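Local coordinates for angiogenin-1 (Salmo salar, PDB 7BFK), which belongs to the pancreatic ribonuclease family and, like its relatives, probably binds and cleaves RNA as a secreted endonuclease, at residues 53-58 and 108-113; 69-74 and 100-105. One frame throughout, in Å; residues are numbered along the deposited sequence.

Interaction 1 of 2, residues 53-58 and 108-113; sequences QVQAIC and DGKFPV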
loop_
_atom_site.group_PDB
_atom_site.type_symbol
_atom_site.label_atom_id
_atom_site.label_comp_id
_atom_site.label_asym_id
_atom_site.label_seq_id
_atom_site.Cartn_x
_atom_site.Cartn_y
_atom_site.Cartn_z
ATOM N N GLN A 53 4.670 -5.954 -11.813
ATOM C CA GLN A 53 5.612 -4.814 -11.682
ATOM C C GLN A 53 6.024 -4.687 -10.217
ATOM O O GLN A 53 7.180 -4.332 -9.939
ATOM C CB GLN A 53 4.978 -3.492 -12.118
ATOM C CG GLN A 53 4.387 -3.473 -13.532
ATOM C CD GLN A 53 3.961 -2.075 -13.922
ATOM O OE1 GLN A 53 2.848 -1.838 -14.410
ATOM N NE2 GLN A 53 4.851 -1.116 -13.694
ATOM N N VAL A 54 5.092 -4.916 -9.304
ATOM C CA VAL A 54 5.373 -4.785 -7.850
ATOM C C VAL A 54 6.095 -6.050 -7.373
ATOM O O VAL A 54 7.036 -5.898 -6.571
ATOM C CB VAL A 54 4.101 -4.476 -7.036
ATOM C CG1 VAL A 54 4.428 -4.259 -5.570
ATOM C CG2 VAL A 54 3.359 -3.266 -7.595
ATOM N N GLN A 55 5.705 -7.246 -7.845
ATOM C CA GLN A 55 6.362 -8.508 -7.414
ATOM C C GLN A 55 7.839 -8.433 -7.828
ATOM O O GLN A 55 8.698 -8.868 -7.043
ATOM C CB GLN A 55 5.668 -9.756 -7.968
ATOM C CG GLN A 55 6.339 -11.053 -7.511
ATOM C CD GLN A 55 5.593 -12.315 -7.884
ATOM O OE1 GLN A 55 4.919 -12.397 -8.912
ATOM N NE2 GLN A 55 5.707 -13.322 -7.030
ATOM N N ALA A 56 8.119 -7.817 -8.973
ATOM C CA ALA A 56 9.482 -7.690 -9.538
ATOM C C ALA A 56 10.414 -6.963 -8.554
ATOM O O ALA A 56 11.625 -7.191 -8.636
ATOM C CB ALA A 56 9.423 -6.983 -10.875
ATOM N N ILE A 57 9.888 -6.105 -7.673
ATOM C CA ILE A 57 10.713 -5.361 -6.668
ATOM C C ILE A 57 11.504 -6.377 -5.833
ATOM O O ILE A 57 12.643 -6.066 -5.416
ATOM C CB ILE A 57 9.840 -4.452 -5.778
ATOM C CG1 ILE A 57 9.207 -3.320 -6.585
ATOM C CG2 ILE A 57 10.651 -3.908 -4.606
ATOM C CD1 ILE A 57 8.100 -2.581 -5.859
ATOM N N CYS A 58 10.910 -7.540 -5.615
ATOM C CA CYS A 58 11.457 -8.640 -4.792
ATOM C C CYS A 58 12.381 -9.539 -5.634
ATOM O O CYS A 58 13.177 -10.245 -5.032
ATOM C CB CYS A 58 10.327 -9.467 -4.185
ATOM S SG CYS A 58 9.244 -8.546 -3.049
ATOM N N ASP A 108 8.933 -11.313 1.224
ATOM C CA ASP A 108 9.053 -12.673 1.799
ATOM C C ASP A 108 9.421 -13.551 0.616
ATOM O O ASP A 108 8.507 -13.952 -0.151
ATOM C CB ASP A 108 7.773 -13.114 2.505
ATOM C CG ASP A 108 7.977 -14.347 3.373
ATOM O OD1 ASP A 108 8.983 -15.048 3.170
ATOM O OD2 ASP A 108 7.151 -14.574 4.255
ATOM N N GLY A 109 10.709 -13.773 0.408
ATOM C CA GLY A 109 11.173 -14.460 -0.803
ATOM C C GLY A 109 10.780 -13.623 -2.001
ATOM O O GLY A 109 11.076 -12.414 -1.976
ATOM N N LYS A 110 10.048 -14.202 -2.959
ATOM C CA LYS A 110 9.646 -13.525 -4.219
ATOM C C LYS A 110 8.356 -12.710 -4.034
ATOM O O LYS A 110 7.916 -12.132 -5.047
ATOM C CB LYS A 110 9.398 -14.548 -5.332
ATOM C CG LYS A 110 8.122 -15.377 -5.180
ATOM C CD LYS A 110 7.733 -16.183 -6.418
ATOM C CE LYS A 110 8.412 -17.530 -6.509
ATOM N NZ LYS A 110 7.853 -18.489 -5.527
ATOM N N PHE A 111 7.801 -12.647 -2.814
ATOM C CA PHE A 111 6.463 -12.055 -2.526
ATOM C C PHE A 111 6.497 -10.789 -1.675
ATOM O O PHE A 111 6.909 -10.797 -0.518
ATOM C CB PHE A 111 5.571 -13.035 -1.751
ATOM C CG PHE A 111 5.204 -14.293 -2.491
ATOM C CD1 PHE A 111 4.236 -14.275 -3.485
ATOM C CD2 PHE A 111 5.799 -15.508 -2.169
ATOM C CE1 PHE A 111 3.889 -15.436 -4.161
ATOM C CE2 PHE A 111 5.445 -16.669 -2.840
ATOM C CZ PHE A 111 4.495 -16.631 -3.840
ATOM N N PRO A 112 6.017 -9.655 -2.227
ATOM C CA PRO A 112 5.739 -8.475 -1.425
ATOM C C PRO A 112 4.737 -8.880 -0.336
ATOM O O PRO A 112 3.821 -9.638 -0.648
ATOM C CB PRO A 112 5.097 -7.490 -2.412
ATOM C CG PRO A 112 5.638 -7.921 -3.757
ATOM C CD PRO A 112 5.786 -9.430 -3.663
ATOM N N VAL A 113 4.924 -8.390 0.887
ATOM C CA VAL A 113 4.037 -8.696 2.049
ATOM C C VAL A 113 3.894 -7.470 2.937
ATOM O O VAL A 113 4.786 -6.620 2.938
ATOM C CB VAL A 113 4.582 -9.895 2.863
ATOM C CG1 VAL A 113 4.461 -11.181 2.087
ATOM C CG2 VAL A 113 6.023 -9.676 3.296
#
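One hydrogen bond runs between 53-58, which follows on from a short helix, and 108-113, the turn and outgoing strand of a hairpin: Gln55 NE2 donates an N-H to Lys110 O at 3.2 Å, bent to 150° at the hydrogen. The oxygen lies in the amide plane of Gln55, but NE2 sits above the carbonyl plane rather than on a lone pair. Gln55 reaches there with CG anti to its backbone N (chi1 -179°) and an extended chain, so its CG also comes to 3.1 Å from Lys110 O. Lys110 runs alongside in the same direction, its CD 3.6 Å from Gln55 NE2, while its CG lies over the rim of one face of the Phe111 ring.

The van der Waals packing centres on Pro112. Its apolar contacts are Cys58 SG on Pro112 CD at 3.6 Å and, more loosely, Val54 CG1 on Pro112 CG at 4.3 Å. Cys58 SG also lies 3.5 Å from Pro112 N, Cys58 CB is near the carbonyl oxygens of Gly109 and Lys110, and Pro112 CG comes to 3.8 Å from Gln55 CA.

A type II' turn from Asp108 to Phe111 closes a two-residue beta-hairpin between strands 93-108 and 111-113, with Gly109 at the first, positive-phi corner, as is common in such turns. The disulfide from Cys58 to Cys107 ties 53-58 covalently to strand 93-108, and helix 5-14 meets the contact through Phe10 on Val54 and Tyr7 on Gln55 and Pro112.

Interaction 2 of 2, residues 69-74 and 100-105; sequences LVQSNK and TKKVII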
loop_
_atom_site.group_PDB
_atom_site.type_symbol
_atom_site.label_atom_id
_atom_site.label_comp_id
_atom_site.label_asym_id
_atom_site.label_seq_id
_atom_site.Cartn_x
_atom_site.Cartn_y
_atom_site.Cartn_z
ATOM N N LEU A 69 13.317 -4.933 4.195
ATOM C CA LEU A 69 12.773 -3.807 3.396
ATOM C C LEU A 69 13.546 -3.699 2.084
ATOM O O LEU A 69 14.807 -3.771 2.092
ATOM C CB LEU A 69 12.807 -2.499 4.192
ATOM C CG LEU A 69 11.918 -2.468 5.438
ATOM C CD1 LEU A 69 12.060 -1.149 6.172
ATOM C CD2 LEU A 69 10.469 -2.713 5.079
ATOM N N VAL A 70 12.802 -3.527 0.991
ATOM C CA VAL A 70 13.349 -3.402 -0.375
ATOM C C VAL A 70 12.769 -2.131 -0.988
ATOM O O VAL A 70 11.542 -1.917 -0.879
ATOM C CB VAL A 70 13.018 -4.651 -1.202
ATOM C CG1 VAL A 70 13.725 -4.631 -2.543
ATOM C CG2 VAL A 70 13.358 -5.924 -0.434
ATOM N N GLN A 71 13.632 -1.312 -1.567
ATOM C CA GLN A 71 13.265 -0.064 -2.263
ATOM C C GLN A 71 13.239 -0.367 -3.754
ATOM O O GLN A 71 14.225 -0.924 -4.262
ATOM C CB GLN A 71 14.263 1.022 -1.875
ATOM C CG GLN A 71 14.165 2.293 -2.683
ATOM C CD GLN A 71 15.126 3.326 -2.167
ATOM O OE1 GLN A 71 15.219 3.570 -0.967
ATOM N NE2 GLN A 71 15.815 3.976 -3.083
ATOM N N SER A 72 12.147 -0.054 -4.432
ATOM C CA SER A 72 12.034 -0.251 -5.889
ATOM C C SER A 72 13.120 0.587 -6.593
ATOM O O SER A 72 13.426 1.723 -6.140
ATOM C CB SER A 72 10.635 0.077 -6.382
ATOM O OG SER A 72 10.387 1.451 -6.246
ATOM N N ASN A 73 13.703 0.042 -7.657
ATOM C CA ASN A 73 14.765 0.720 -8.432
ATOM C C ASN A 73 14.118 1.716 -9.388
ATOM O O ASN A 73 14.807 2.638 -9.832
ATOM C CB ASN A 73 15.652 -0.296 -9.145
ATOM C CG ASN A 73 16.520 -1.060 -8.181
ATOM O OD1 ASN A 73 16.841 -0.567 -7.104
ATOM N ND2 ASN A 73 16.912 -2.260 -8.569
ATOM N N LYS A 74 12.833 1.542 -9.693
ATOM C CA LYS A 74 12.103 2.502 -10.551
ATOM C C LYS A 74 11.013 3.159 -9.721
ATOM O O LYS A 74 10.483 2.561 -8.789
ATOM C CB LYS A 74 11.581 1.818 -11.817
ATOM C CG LYS A 74 12.682 1.275 -12.721
ATOM C CD LYS A 74 12.211 0.821 -14.078
ATOM C CE LYS A 74 11.865 1.967 -15.006
ATOM N NZ LYS A 74 13.068 2.737 -15.410
ATOM N N THR A 100 4.982 10.608 -7.455
ATOM C CA THR A 100 5.796 9.666 -8.226
ATOM C C THR A 100 7.007 9.357 -7.360
ATOM O O THR A 100 7.822 10.258 -7.164
ATOM C CB THR A 100 6.154 10.212 -9.610
ATOM O OG1 THR A 100 4.936 10.590 -10.253
ATOM C CG2 THR A 100 6.880 9.171 -10.423
ATOM N N LYS A 101 7.103 8.137 -6.844
ATOM C CA LYS A 101 8.168 7.808 -5.864
ATOM C C LYS A 101 8.583 6.350 -5.946
ATOM O O LYS A 101 7.787 5.502 -6.396
ATOM C CB LYS A 101 7.670 8.163 -4.453
ATOM C CG LYS A 101 7.607 9.666 -4.212
ATOM C CD LYS A 101 7.769 10.115 -2.807
ATOM C CE LYS A 101 7.925 11.620 -2.699
ATOM N NZ LYS A 101 9.237 12.070 -3.216
ATOM N N LYS A 102 9.829 6.083 -5.582
ATOM C CA LYS A 102 10.293 4.705 -5.361
ATOM C C LYS A 102 9.519 4.256 -4.125
ATOM O O LYS A 102 9.270 5.118 -3.237
ATOM C CB LYS A 102 11.808 4.643 -5.194
ATOM C CG LYS A 102 12.572 5.168 -6.404
ATOM C CD LYS A 102 14.053 4.926 -6.351
ATOM C CE LYS A 102 14.817 5.750 -7.360
ATOM N NZ LYS A 102 14.066 5.870 -8.626
ATOM N N VAL A 103 9.098 3.004 -4.086
ATOM C CA VAL A 103 8.316 2.481 -2.935
ATOM C C VAL A 103 9.220 1.564 -2.110
ATOM O O VAL A 103 10.194 0.987 -2.668
ATOM C CB VAL A 103 7.044 1.778 -3.407
ATOM C CG1 VAL A 103 6.106 2.759 -4.085
ATOM C CG2 VAL A 103 7.371 0.604 -4.322
ATOM N N ILE A 104 8.965 1.505 -0.814
ATOM C CA ILE A 104 9.702 0.627 0.116
ATOM C C ILE A 104 8.710 -0.373 0.679
ATOM O O ILE A 104 7.758 0.044 1.332
ATOM C CB ILE A 104 10.420 1.429 1.194
ATOM C CG1 ILE A 104 11.250 2.565 0.588
ATOM C CG2 ILE A 104 11.253 0.471 2.028
ATOM C CD1 ILE A 104 11.637 3.647 1.573
ATOM N N ILE A 105 8.939 -1.645 0.407
ATOM C CA ILE A 105 8.030 -2.744 0.812
ATOM C C ILE A 105 8.844 -3.821 1.520
ATOM O O ILE A 105 10.068 -3.748 1.510
ATOM C CB ILE A 105 7.322 -3.320 -0.420
ATOM C CG1 ILE A 105 8.301 -4.083 -1.319
ATOM C CG2 ILE A 105 6.591 -2.227 -1.174
ATOM C CD1 ILE A 105 7.647 -4.802 -2.464
#
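Three backbone hydrogen bonds join strand 69-72 to 100-105. Val70 and Ile105 form a hydrogen-bonded antiparallel pair, Val70 N to Ile105 O at 2.8 Å and Ile105 N to Val70 O at 2.9 Å; Ser72 N then donates to Val103 O at 2.8 Å, nearly along the C=O axis. At the return bond the side chain steps in: Ser72 OG accepts from Val103 N at 3.0 Å and donates to Lys74 O at 2.8 Å. Its chi1 of 67° sets OG between backbone N and carbonyl carbon, turned to the neighbouring strand. An alanine here would remove the hydroxyl and would probably leave Val103 N without this acceptor and loosen the bend toward Lys74.

Farther out, Lys102 lays its chain along the bend, CD 3.3 Å from Ser72 O, and Gln71 crosses it obliquely with NE2 near that CD. Leu69 CB meets Ile104 CG2 at 4.0 Å on the side of the sheet that Gln71 shares with Ile104. Val70 and Ile105 point to the other face. Strands 62-64 and 122-124 pair with the other edges of 69-72 and 100-105, so this is an inner pairing of the curled antiparallel sheet of the ribonuclease A fold.

In the fold
Coming from the N terminus, the chain passes helix 5-14 and helix 24-32 before helix 51-55 brings in the first half of interaction 1. Strand 69-72 follows, and 100-105 returns to it, closing the inner loop of interaction 2. Only then does 108-113 come back to 53-58, so interaction 1 closes a wider loop that contains the whole of interaction 2, without crossing. The centres are about 11 Å apart, and the two meet directly: Ile57 packs on Val70, Ser72 and Val103, while Pro112 touches Ile105. Together they join the helical segment 53-58 and strand 111-113 to the one face of the sheet that carries Val70, Val103 and Ile105.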